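Long-range contacts in inositol polyphosphate multikinase alpha (Arabidopsis thaliana, PDB 4FRF), which phosphorylates a broad range of inositol phosphates, using ATP to convert inositol 1,4,5-trisphosphate into inositol 1,3,4,5,6-pentakisphosphate: residues T202-N207 with A238-G243; V33-S38 with R51-Y56; L188-E193 with R229-L234; V85-M90 with R122-E127. One frame throughout, in Å; residues are numbered along the deposited sequence.

Contact 1: T202-N207 with A238-G243; sequences TLYHFN and AHVLDG
A two-stranded antiparallel ribbon joins the chain just beyond helix 187-200 to the stretch that follows the sheet strand 231-235, and here the backbone does most of the holding. A238 and H239 end a DFAH sequence, which in this family probably takes the place of the Asp-Phe-Gly of protein kinases. H239 brings its CB 3.7 Å from CB of N207, while its ring turns off to bond Y96 through ND1. V240 straddles two aromatic side chains: its CG1, anti to the backbone N (chi1 170°), meets CD1 of Y204, and its CG2 meets CD1 of F206 at 3.7 Å, running alongside that side chain in the same direction. L241 forms the hydrogen-bonded pair with H205. Its N donates to H205 O at 3.0 Å, and its O receives H205 N at 2.6 Å, nearly straight at 171°; both donors lie in the carbonyl planes. H205 O also takes a weak bond from N207 N, closing an inverse gamma turn centred on F206. D242 faces Y204 in the non-hydrogen-bonded position, with its CA 3.4 Å from L203 O, the acceptor that also takes a weak bond from G243 N. The H205 ring, bonded through NE2 to V246 O, lies flat beneath G243, whose CA sits 3.4 Å from the ring centroid and 6° off the normal, a CH-pi contact.

Contact 2: V33-S38 with R51-Y56; sequences VKFYES and RYFPVY
Aromatic packing fastens the N-terminal helix 32-41 to the irregular chain after helix 47-50, with a CH-pi contact between two tyrosines at its heart. V33 contributes little, only its CG1 reaching toward the hydroxyl of Y56. F35 holds its CG anti to the backbone N (chi1 167°) and so swings its ring out toward F53: CZ of F35 and CE1 of F53 meet at 4.1 Å, with F53 arriving at the edge of the F35 ring. The same F35 ring also stacks on F237 and meets Y204 edge-to-face, placing the contact in a larger aromatic cluster. Y36 carries the most. Its CB is set over the centre of the Y56 ring, 3.5 Å from the centroid, and its own ring runs on nearly parallel to that ring, the planes 16° apart. The two rings are slid so far, with centroids 5.3 Å apart, that they barely overlap. At the far end P54 comes to the rim of the Y36 ring, its CG lying in the ring plane near OH and 3.8 Å from CE1. E37, bent at chi2 (-60°), folds back beside Y56 with its carboxylate almost perpendicular to that ring, and OE2 stops 3.6 Å from the Y56 OH.

Contact 3: L188-E193 with R229-L234; sequences LTQLLE and RPQVKL
Strand 231-235, at one border of the five-stranded antiparallel sheet, is met by helix 187-200, and a single glutamine of the helix does most of the joining. The local axes come within 8.3 Å and run the same way at 32°, so helix and strand lie alongside rather than across one another. Q190 leaves the helix with CG anti to its carbonyl carbon (chi1 -68°) and then extends straight, which brings the end of its amide to the strand backbone. There it bonds on both sides of Q231. OE1 accepts V232 N at 2.8 Å, the donor standing nearly along the C=O axis, although the N-H...O angle is bent, at 134°. NE2 gives a straighter bond to P230 O at 3.0 Å, staying in the plane of its own amide but approaching from above the carbonyl plane. H185 O takes a second bond from NE2, so each polar atom of this buried amide has a partner. Beside it V232 packs CG2 against CB of Q190 at 3.7 Å, and CG1 against CD2 of L191, which crosses it at about a right angle and continues onto helix 249-265. Q231 bonds V214 on the neighbouring strand through its backbone, so the Q190 amide plays the part of one further strand: a side-chain amide pairing with the edge of a beta sheet.

Contact 4: V85-M90 with R122-E127; sequences VMDVKM and RISGFE
Strands 83-90 and 121-130 pair antiparallel in the central sheet, and a classic beta bulge interrupts their register where S124 and G125 both face D87. Residues 85-90 carry the D-x-K part of the PxxxDxKxG signature of inositol phosphate kinases, which is associated with binding the inositol phosphate. Regular pairing holds at one end: V85 N reaches E127 O at 2.9 Å and E127 N returns to V85 O. At the bulge D87 N donates to G125 O at 2.8 Å with a nearly straight 167°, whereas D87 O is gripped by S124 N at 2.8 Å and only weakly by G125 N. Beyond it K89 N bonds R122 O from 37° above the carbonyl plane.

On the face of M86, I123 and F126, M86 runs out with CG anti to its backbone N (chi1 178°) and then bends at its last torsion, leaving CE 3.7 Å from CG2 of I123. Its CB lies beside CB of F126 at 3.6 Å, both chains pointing the same way. Helix 149-158 covers this face through T155, while W137 meets the F126 ring edge-to-face.

On the other face D87 holds CG in the crowded position between N and carbonyl carbon, bringing OD2 close to CB of S124; a salt bridge to R141 positions that carboxylate. R122, bent at chi3, is fixed by D111 through NH2, which probably eases the nearby like charge of K89. CD of K89 lies over one guanidinium face toward its rim, and NZ stays 5.4 Å from R122 NH2.

In the fold
Along the chain contact 2 closes first and contact 4 second, after which contacts 1 and 3 interleave: helix 187-200 leads into strand 204-205, and strand 231-235 into strand 241-242. Contacts 3 and 4 reach the same five-stranded sheet, one at its outermost strand 231-235 and the other on strands 83-90 and 121-130, with centres 14 Å apart. Contact 2 touches contact 3, its loop bonding the edge strand through Y52 and L234, and contact 1, its helix meeting it through S38 and Y204; the centres of contacts 1 and 2 lie 12 Å apart. The N-terminal helix is thereby tied to the kinase sheet and to the small ribbon, while the signature strand of contact 4 remains about 21 Å, centre to centre, from contact 2.

Contact 1: T202-N207 with A238-G243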
# COMPACT_ATOMS: atom_id res chain seq x y z
N THR A 202 3.64 -1.16 -13.48
CA THR A 202 3.11 -2.53 -13.37
C THR A 202 4.01 -3.55 -14.04
O THR A 202 3.57 -4.64 -14.38
CB THR A 202 1.68 -2.66 -13.98
OG1 THR A 202 1.76 -2.60 -15.41
CG2 THR A 202 0.76 -1.57 -13.48
N LEU A 203 5.29 -3.23 -14.17
CA LEU A 203 6.23 -4.10 -14.88
C LEU A 203 6.71 -5.24 -13.99
O LEU A 203 6.72 -6.41 -14.41
CB LEU A 203 7.42 -3.30 -15.39
CG LEU A 203 7.06 -2.07 -16.24
CD1 LEU A 203 8.21 -1.05 -16.28
CD2 LEU A 203 6.65 -2.49 -17.64
N TYR A 204 7.12 -4.91 -12.78
CA TYR A 204 7.65 -5.93 -11.88
C TYR A 204 6.92 -5.91 -10.54
O TYR A 204 6.43 -4.86 -10.10
CB TYR A 204 9.16 -5.72 -11.67
CG TYR A 204 9.95 -5.63 -12.95
CD1 TYR A 204 10.42 -6.78 -13.58
CD2 TYR A 204 10.21 -4.41 -13.54
CE1 TYR A 204 11.14 -6.71 -14.76
CE2 TYR A 204 10.93 -4.32 -14.72
CZ TYR A 204 11.39 -5.47 -15.33
OH TYR A 204 12.10 -5.40 -16.51
N HIS A 205 6.78 -7.11 -9.96
CA HIS A 205 6.40 -7.25 -8.56
C HIS A 205 7.63 -7.66 -7.76
O HIS A 205 8.18 -8.76 -7.96
CB HIS A 205 5.32 -8.32 -8.39
CG HIS A 205 3.97 -7.87 -8.83
ND1 HIS A 205 2.95 -8.76 -9.10
CD2 HIS A 205 3.46 -6.63 -9.05
CE1 HIS A 205 1.87 -8.09 -9.46
NE2 HIS A 205 2.15 -6.80 -9.43
N PHE A 206 8.04 -6.78 -6.85
CA PHE A 206 9.27 -6.99 -6.11
C PHE A 206 9.09 -7.88 -4.88
O PHE A 206 9.32 -7.44 -3.76
CB PHE A 206 9.88 -5.64 -5.75
CG PHE A 206 10.44 -4.91 -6.93
CD1 PHE A 206 11.71 -5.24 -7.44
CD2 PHE A 206 9.70 -3.94 -7.59
CE1 PHE A 206 12.24 -4.57 -8.54
CE2 PHE A 206 10.20 -3.27 -8.69
CZ PHE A 206 11.49 -3.58 -9.17
N ASN A 207 8.74 -9.14 -5.10
CA ASN A 207 8.49 -10.07 -4.00
C ASN A 207 9.67 -10.20 -3.07
O ASN A 207 10.74 -10.61 -3.49
CB ASN A 207 8.20 -11.46 -4.52
CG ASN A 207 6.93 -11.53 -5.32
OD1 ASN A 207 6.75 -12.48 -6.08
ND2 ASN A 207 6.03 -10.56 -5.13
N ALA A 238 15.83 -12.14 -6.08
CA ALA A 238 15.64 -13.57 -6.31
C ALA A 238 14.20 -13.91 -6.71
O ALA A 238 13.97 -14.84 -7.47
CB ALA A 238 16.05 -14.37 -5.09
N HIS A 239 13.24 -13.14 -6.19
CA HIS A 239 11.83 -13.51 -6.31
C HIS A 239 11.02 -12.53 -7.12
O HIS A 239 9.79 -12.62 -7.14
CB HIS A 239 11.20 -13.66 -4.93
CG HIS A 239 11.85 -14.70 -4.09
ND1 HIS A 239 11.33 -15.96 -3.93
CD2 HIS A 239 13.00 -14.67 -3.37
CE1 HIS A 239 12.12 -16.67 -3.14
NE2 HIS A 239 13.15 -15.91 -2.79
N VAL A 240 11.66 -11.59 -7.79
CA VAL A 240 10.92 -10.68 -8.64
C VAL A 240 10.05 -11.45 -9.64
O VAL A 240 10.38 -12.58 -10.02
CB VAL A 240 11.84 -9.72 -9.38
CG1 VAL A 240 11.07 -8.95 -10.43
CG2 VAL A 240 12.47 -8.77 -8.40
N LEU A 241 8.90 -10.88 -9.98
CA LEU A 241 8.05 -11.42 -11.05
C LEU A 241 7.42 -10.32 -11.90
O LEU A 241 7.39 -9.13 -11.51
CB LEU A 241 6.96 -12.30 -10.47
CG LEU A 241 7.40 -13.66 -9.97
CD1 LEU A 241 6.54 -14.10 -8.81
CD2 LEU A 241 7.38 -14.71 -11.09
N ASP A 242 6.92 -10.72 -13.06
CA ASP A 242 6.23 -9.79 -13.93
C ASP A 242 4.92 -9.36 -13.31
O ASP A 242 4.03 -10.18 -13.09
CB ASP A 242 6.00 -10.42 -15.31
CG ASP A 242 7.30 -10.69 -16.04
OD1 ASP A 242 8.08 -9.72 -16.24
OD2 ASP A 242 7.58 -11.87 -16.36
N GLY A 243 4.89 -8.12 -12.86
CA GLY A 243 3.65 -7.51 -12.43
C GLY A 243 2.77 -7.45 -13.64
O GLY A 243 3.03 -6.68 -14.56

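Contact 2: V33-S38 with R51-Y56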
# COMPACT_ATOMS: atom_id res chain seq x y z
N VAL A 33 19.73 -12.93 -12.10
CA VAL A 33 20.18 -12.78 -13.48
C VAL A 33 19.07 -12.30 -14.40
O VAL A 33 19.08 -11.15 -14.84
CB VAL A 33 20.74 -14.10 -14.01
CG1 VAL A 33 21.21 -13.93 -15.45
CG2 VAL A 33 21.89 -14.59 -13.13
N LYS A 34 18.09 -13.17 -14.66
CA LYS A 34 16.98 -12.83 -15.54
C LYS A 34 16.38 -11.45 -15.25
O LYS A 34 15.98 -10.74 -16.17
CB LYS A 34 15.88 -13.89 -15.50
CG LYS A 34 16.23 -15.15 -16.28
CD LYS A 34 14.96 -15.89 -16.73
CE LYS A 34 15.31 -17.16 -17.47
NZ LYS A 34 14.08 -17.87 -17.92
N PHE A 35 16.33 -11.06 -13.98
CA PHE A 35 15.81 -9.74 -13.65
C PHE A 35 16.72 -8.64 -14.16
O PHE A 35 16.28 -7.72 -14.86
CB PHE A 35 15.59 -9.58 -12.14
CG PHE A 35 15.36 -8.16 -11.72
CD1 PHE A 35 14.13 -7.56 -11.90
CD2 PHE A 35 16.40 -7.38 -11.25
CE1 PHE A 35 13.92 -6.23 -11.56
CE2 PHE A 35 16.20 -6.05 -10.91
CZ PHE A 35 14.96 -5.47 -11.07
N TYR A 36 18.00 -8.71 -13.79
CA TYR A 36 18.98 -7.71 -14.22
C TYR A 36 18.98 -7.59 -15.74
O TYR A 36 18.68 -6.51 -16.28
CB TYR A 36 20.39 -8.04 -13.68
CG TYR A 36 20.59 -7.65 -12.23
CD1 TYR A 36 20.45 -6.28 -11.82
CD2 TYR A 36 20.90 -8.65 -11.28
CE1 TYR A 36 20.65 -5.93 -10.49
CE2 TYR A 36 21.08 -8.30 -9.94
CZ TYR A 36 20.93 -6.93 -9.53
OH TYR A 36 21.09 -6.60 -8.19
N GLU A 37 19.21 -8.73 -16.42
CA GLU A 37 19.02 -8.83 -17.87
C GLU A 37 17.80 -8.06 -18.37
O GLU A 37 17.90 -7.28 -19.33
CB GLU A 37 18.90 -10.30 -18.29
CG GLU A 37 20.23 -11.04 -18.41
CD GLU A 37 21.16 -10.41 -19.44
OE1 GLU A 37 20.77 -9.40 -20.05
OE2 GLU A 37 22.29 -10.93 -19.63
N SER A 38 16.64 -8.31 -17.75
CA SER A 38 15.39 -7.67 -18.15
C SER A 38 15.32 -6.21 -17.73
O SER A 38 14.95 -5.35 -18.52
CB SER A 38 14.18 -8.44 -17.60
OG SER A 38 12.95 -7.75 -17.86
N ARG A 51 18.65 4.78 -11.21
CA ARG A 51 19.64 5.12 -10.20
C ARG A 51 19.32 4.56 -8.81
O ARG A 51 20.00 4.87 -7.85
CB ARG A 51 19.80 6.63 -10.11
CG ARG A 51 18.75 7.28 -9.24
CD ARG A 51 18.94 8.79 -9.16
NE ARG A 51 19.81 9.18 -8.05
CZ ARG A 51 19.38 9.46 -6.82
NH1 ARG A 51 18.09 9.36 -6.54
NH2 ARG A 51 20.22 9.82 -5.87
N TYR A 52 18.24 3.80 -8.69
CA TYR A 52 17.89 3.19 -7.40
C TYR A 52 18.13 1.69 -7.44
O TYR A 52 17.55 0.94 -6.66
CB TYR A 52 16.43 3.48 -7.03
CG TYR A 52 16.18 4.92 -6.67
CD1 TYR A 52 16.72 5.47 -5.51
CD2 TYR A 52 15.40 5.74 -7.48
CE1 TYR A 52 16.50 6.80 -5.18
CE2 TYR A 52 15.19 7.07 -7.16
CZ TYR A 52 15.75 7.60 -6.01
OH TYR A 52 15.56 8.92 -5.70
N PHE A 53 18.98 1.27 -8.37
CA PHE A 53 19.20 -0.14 -8.60
C PHE A 53 20.67 -0.38 -8.89
O PHE A 53 21.27 0.31 -9.72
CB PHE A 53 18.35 -0.63 -9.79
CG PHE A 53 16.86 -0.68 -9.51
CD1 PHE A 53 16.23 -1.89 -9.25
CD2 PHE A 53 16.08 0.48 -9.58
CE1 PHE A 53 14.84 -1.93 -9.00
CE2 PHE A 53 14.69 0.44 -9.33
CZ PHE A 53 14.08 -0.76 -9.05
N PRO A 54 21.26 -1.38 -8.24
CA PRO A 54 22.63 -1.72 -8.59
C PRO A 54 22.80 -1.71 -10.11
O PRO A 54 21.99 -2.29 -10.82
CB PRO A 54 22.78 -3.15 -8.05
CG PRO A 54 21.38 -3.58 -7.59
CD PRO A 54 20.68 -2.33 -7.27
N VAL A 55 23.84 -1.02 -10.59
CA VAL A 55 24.20 -1.06 -12.02
C VAL A 55 24.63 -2.46 -12.45
O VAL A 55 25.41 -3.14 -11.73
CB VAL A 55 25.34 -0.07 -12.36
CG1 VAL A 55 25.73 -0.20 -13.84
CG2 VAL A 55 24.92 1.36 -12.03
N TYR A 56 24.16 -2.88 -13.63
CA TYR A 56 24.46 -4.20 -14.18
C TYR A 56 25.47 -4.07 -15.32
O TYR A 56 25.54 -3.01 -15.96
CB TYR A 56 23.17 -4.86 -14.70
CG TYR A 56 23.32 -6.31 -15.14
CD1 TYR A 56 23.88 -7.28 -14.30
CD2 TYR A 56 22.78 -6.73 -16.36
CE1 TYR A 56 23.95 -8.61 -14.68
CE2 TYR A 56 22.85 -8.06 -16.75
CZ TYR A 56 23.43 -9.00 -15.90
OH TYR A 56 23.50 -10.32 -16.29

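Contact 3: L188-E193 with R229-L234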
# COMPACT_ATOMS: atom_id res chain seq x y z
N LEU A 188 14.42 11.16 2.07
CA LEU A 188 12.98 11.38 1.98
C LEU A 188 12.60 11.63 0.52
O LEU A 188 11.79 10.90 -0.06
CB LEU A 188 12.51 12.54 2.88
CG LEU A 188 10.98 12.63 2.96
CD1 LEU A 188 10.41 11.33 3.45
CD2 LEU A 188 10.48 13.82 3.83
N THR A 189 13.26 12.62 -0.09
CA THR A 189 13.07 12.91 -1.49
C THR A 189 13.21 11.64 -2.32
O THR A 189 12.40 11.36 -3.19
CB THR A 189 14.11 13.90 -1.98
OG1 THR A 189 14.03 15.10 -1.21
CG2 THR A 189 13.89 14.23 -3.46
N GLN A 190 14.26 10.88 -2.05
CA GLN A 190 14.52 9.66 -2.80
C GLN A 190 13.38 8.66 -2.60
O GLN A 190 12.81 8.17 -3.57
CB GLN A 190 15.89 9.05 -2.42
CG GLN A 190 17.07 9.90 -2.88
CD GLN A 190 18.43 9.40 -2.37
OE1 GLN A 190 18.71 8.19 -2.36
NE2 GLN A 190 19.31 10.34 -2.02
N LEU A 191 13.00 8.41 -1.35
CA LEU A 191 11.91 7.47 -1.08
C LEU A 191 10.62 7.90 -1.79
O LEU A 191 9.86 7.06 -2.31
CB LEU A 191 11.68 7.33 0.41
CG LEU A 191 12.68 6.46 1.16
CD1 LEU A 191 12.27 6.30 2.63
CD2 LEU A 191 12.80 5.11 0.50
N LEU A 192 10.40 9.22 -1.84
CA LEU A 192 9.24 9.78 -2.50
C LEU A 192 9.22 9.51 -3.99
O LEU A 192 8.18 9.06 -4.53
CB LEU A 192 9.15 11.27 -2.23
CG LEU A 192 8.62 11.58 -0.84
CD1 LEU A 192 8.67 13.06 -0.57
CD2 LEU A 192 7.19 11.01 -0.57
N GLU A 193 10.34 9.75 -4.66
CA GLU A 193 10.45 9.42 -6.08
C GLU A 193 10.06 7.98 -6.38
O GLU A 193 9.35 7.71 -7.35
CB GLU A 193 11.86 9.68 -6.58
CG GLU A 193 12.10 11.11 -6.97
CD GLU A 193 13.40 11.29 -7.67
OE1 GLU A 193 14.24 10.36 -7.61
OE2 GLU A 193 13.61 12.36 -8.25
N ARG A 229 26.00 12.61 1.73
CA ARG A 229 25.81 11.87 0.48
C ARG A 229 24.92 10.61 0.66
O ARG A 229 25.30 9.51 0.25
CB ARG A 229 27.18 11.50 -0.12
CG ARG A 229 27.12 11.08 -1.59
CD ARG A 229 28.27 11.70 -2.40
NE ARG A 229 29.59 11.19 -2.01
CZ ARG A 229 30.03 9.95 -2.24
NH1 ARG A 229 29.22 9.05 -2.80
NH2 ARG A 229 31.26 9.60 -1.87
N PRO A 230 23.71 10.80 1.22
CA PRO A 230 22.78 9.69 1.52
C PRO A 230 22.24 9.04 0.26
O PRO A 230 22.00 9.73 -0.72
CB PRO A 230 21.64 10.39 2.25
CG PRO A 230 21.66 11.77 1.72
CD PRO A 230 23.09 12.11 1.45
N GLN A 231 22.02 7.73 0.30
CA GLN A 231 21.50 7.05 -0.87
C GLN A 231 20.60 5.86 -0.62
O GLN A 231 20.85 5.06 0.29
CB GLN A 231 22.63 6.67 -1.82
CG GLN A 231 22.69 7.57 -3.01
CD GLN A 231 23.95 7.42 -3.81
OE1 GLN A 231 24.82 6.60 -3.49
NE2 GLN A 231 24.09 8.25 -4.84
N VAL A 232 19.59 5.72 -1.48
CA VAL A 232 18.62 4.64 -1.41
C VAL A 232 18.81 3.67 -2.56
O VAL A 232 19.16 4.06 -3.67
CB VAL A 232 17.18 5.20 -1.49
CG1 VAL A 232 16.17 4.07 -1.51
CG2 VAL A 232 16.91 6.12 -0.33
N LYS A 233 18.56 2.39 -2.30
CA LYS A 233 18.62 1.36 -3.33
C LYS A 233 17.82 0.13 -2.93
O LYS A 233 17.53 -0.08 -1.76
CB LYS A 233 20.08 0.99 -3.65
CG LYS A 233 20.85 2.10 -4.36
CD LYS A 233 21.93 1.57 -5.30
CE LYS A 233 22.27 2.59 -6.42
NZ LYS A 233 22.46 3.99 -5.92
N LEU A 234 17.39 -0.63 -3.93
CA LEU A 234 16.67 -1.85 -3.70
C LEU A 234 17.60 -3.00 -3.96
O LEU A 234 18.36 -2.96 -4.90
CB LEU A 234 15.50 -1.95 -4.66
CG LEU A 234 14.17 -1.34 -4.26
CD1 LEU A 234 14.33 0.13 -3.93
CD2 LEU A 234 13.18 -1.55 -5.38

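Contact 4: V85-M90 with R122-E127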
# COMPACT_ATOMS: atom_id res chain seq x y z
N VAL A 85 25.14 1.87 7.40
CA VAL A 85 24.22 1.25 6.44
C VAL A 85 23.03 0.53 7.13
O VAL A 85 23.17 0.04 8.25
CB VAL A 85 24.99 0.26 5.51
CG1 VAL A 85 25.68 -0.79 6.32
CG2 VAL A 85 24.05 -0.39 4.53
N MET A 86 21.87 0.52 6.49
CA MET A 86 20.69 -0.21 7.03
C MET A 86 19.85 -0.88 5.96
O MET A 86 19.54 -0.29 4.93
CB MET A 86 19.79 0.71 7.86
CG MET A 86 18.54 -0.01 8.39
SD MET A 86 17.24 1.11 8.96
CE MET A 86 17.66 1.21 10.70
N ASP A 87 19.42 -2.11 6.22
CA ASP A 87 18.63 -2.84 5.25
C ASP A 87 17.25 -3.25 5.77
O ASP A 87 17.13 -4.03 6.73
CB ASP A 87 19.40 -4.03 4.69
CG ASP A 87 19.39 -5.22 5.63
OD1 ASP A 87 20.03 -5.15 6.70
OD2 ASP A 87 18.79 -6.25 5.26
N VAL A 88 16.21 -2.72 5.11
CA VAL A 88 14.83 -2.91 5.51
C VAL A 88 14.06 -3.79 4.53
O VAL A 88 14.11 -3.57 3.32
CB VAL A 88 14.14 -1.59 5.59
CG1 VAL A 88 12.84 -1.71 6.35
CG2 VAL A 88 15.07 -0.59 6.24
N LYS A 89 13.36 -4.77 5.07
CA LYS A 89 12.52 -5.67 4.29
C LYS A 89 11.18 -5.02 4.01
O LYS A 89 10.36 -4.85 4.91
CB LYS A 89 12.30 -6.96 5.06
CG LYS A 89 12.36 -8.20 4.21
CD LYS A 89 13.31 -9.23 4.84
CE LYS A 89 13.60 -10.37 3.88
NZ LYS A 89 14.63 -11.29 4.43
N MET A 90 10.98 -4.61 2.77
CA MET A 90 9.75 -3.95 2.37
C MET A 90 8.66 -4.94 2.08
O MET A 90 8.87 -5.91 1.34
CB MET A 90 9.99 -3.09 1.15
CG MET A 90 10.65 -1.81 1.48
SD MET A 90 9.51 -0.76 2.37
CE MET A 90 10.64 0.33 3.21
N ARG A 122 10.17 -3.94 7.84
CA ARG A 122 10.95 -4.67 8.84
C ARG A 122 12.46 -4.38 8.77
O ARG A 122 13.15 -4.88 7.88
CB ARG A 122 10.73 -6.17 8.67
CG ARG A 122 10.94 -6.99 9.92
CD ARG A 122 11.28 -8.46 9.61
NE ARG A 122 10.57 -9.00 8.45
CZ ARG A 122 10.54 -10.29 8.11
NH1 ARG A 122 11.16 -11.19 8.86
NH2 ARG A 122 9.89 -10.69 7.04
N ILE A 123 12.98 -3.62 9.74
CA ILE A 123 14.42 -3.39 9.82
C ILE A 123 15.15 -4.71 10.06
O ILE A 123 14.90 -5.40 11.05
CB ILE A 123 14.75 -2.41 10.93
CG1 ILE A 123 14.09 -1.07 10.65
CG2 ILE A 123 16.22 -2.23 11.03
CD1 ILE A 123 14.11 -0.15 11.81
N SER A 124 16.00 -5.09 9.11
CA SER A 124 16.60 -6.44 9.08
C SER A 124 17.99 -6.40 9.66
O SER A 124 18.56 -7.43 10.04
CB SER A 124 16.67 -6.96 7.65
OG SER A 124 15.42 -7.45 7.20
N GLY A 125 18.56 -5.21 9.64
CA GLY A 125 19.88 -5.01 10.13
C GLY A 125 20.35 -3.63 9.79
O GLY A 125 19.83 -2.99 8.87
N PHE A 126 21.33 -3.16 10.56
CA PHE A 126 22.02 -1.94 10.28
C PHE A 126 23.38 -2.03 10.91
O PHE A 126 23.65 -2.97 11.65
CB PHE A 126 21.25 -0.74 10.85
CG PHE A 126 21.14 -0.75 12.35
CD1 PHE A 126 22.05 -0.08 13.13
CD2 PHE A 126 20.05 -1.34 12.98
CE1 PHE A 126 21.92 -0.04 14.50
CE2 PHE A 126 19.93 -1.30 14.35
CZ PHE A 126 20.88 -0.66 15.11
N GLU A 127 24.25 -1.09 10.53
CA GLU A 127 25.57 -0.92 11.14
C GLU A 127 25.91 0.57 11.17
O GLU A 127 25.79 1.27 10.16
CB GLU A 127 26.63 -1.69 10.36
CG GLU A 127 28.06 -1.40 10.81
CD GLU A 127 29.10 -2.01 9.88
OE1 GLU A 127 28.85 -2.01 8.66
OE2 GLU A 127 30.18 -2.47 10.38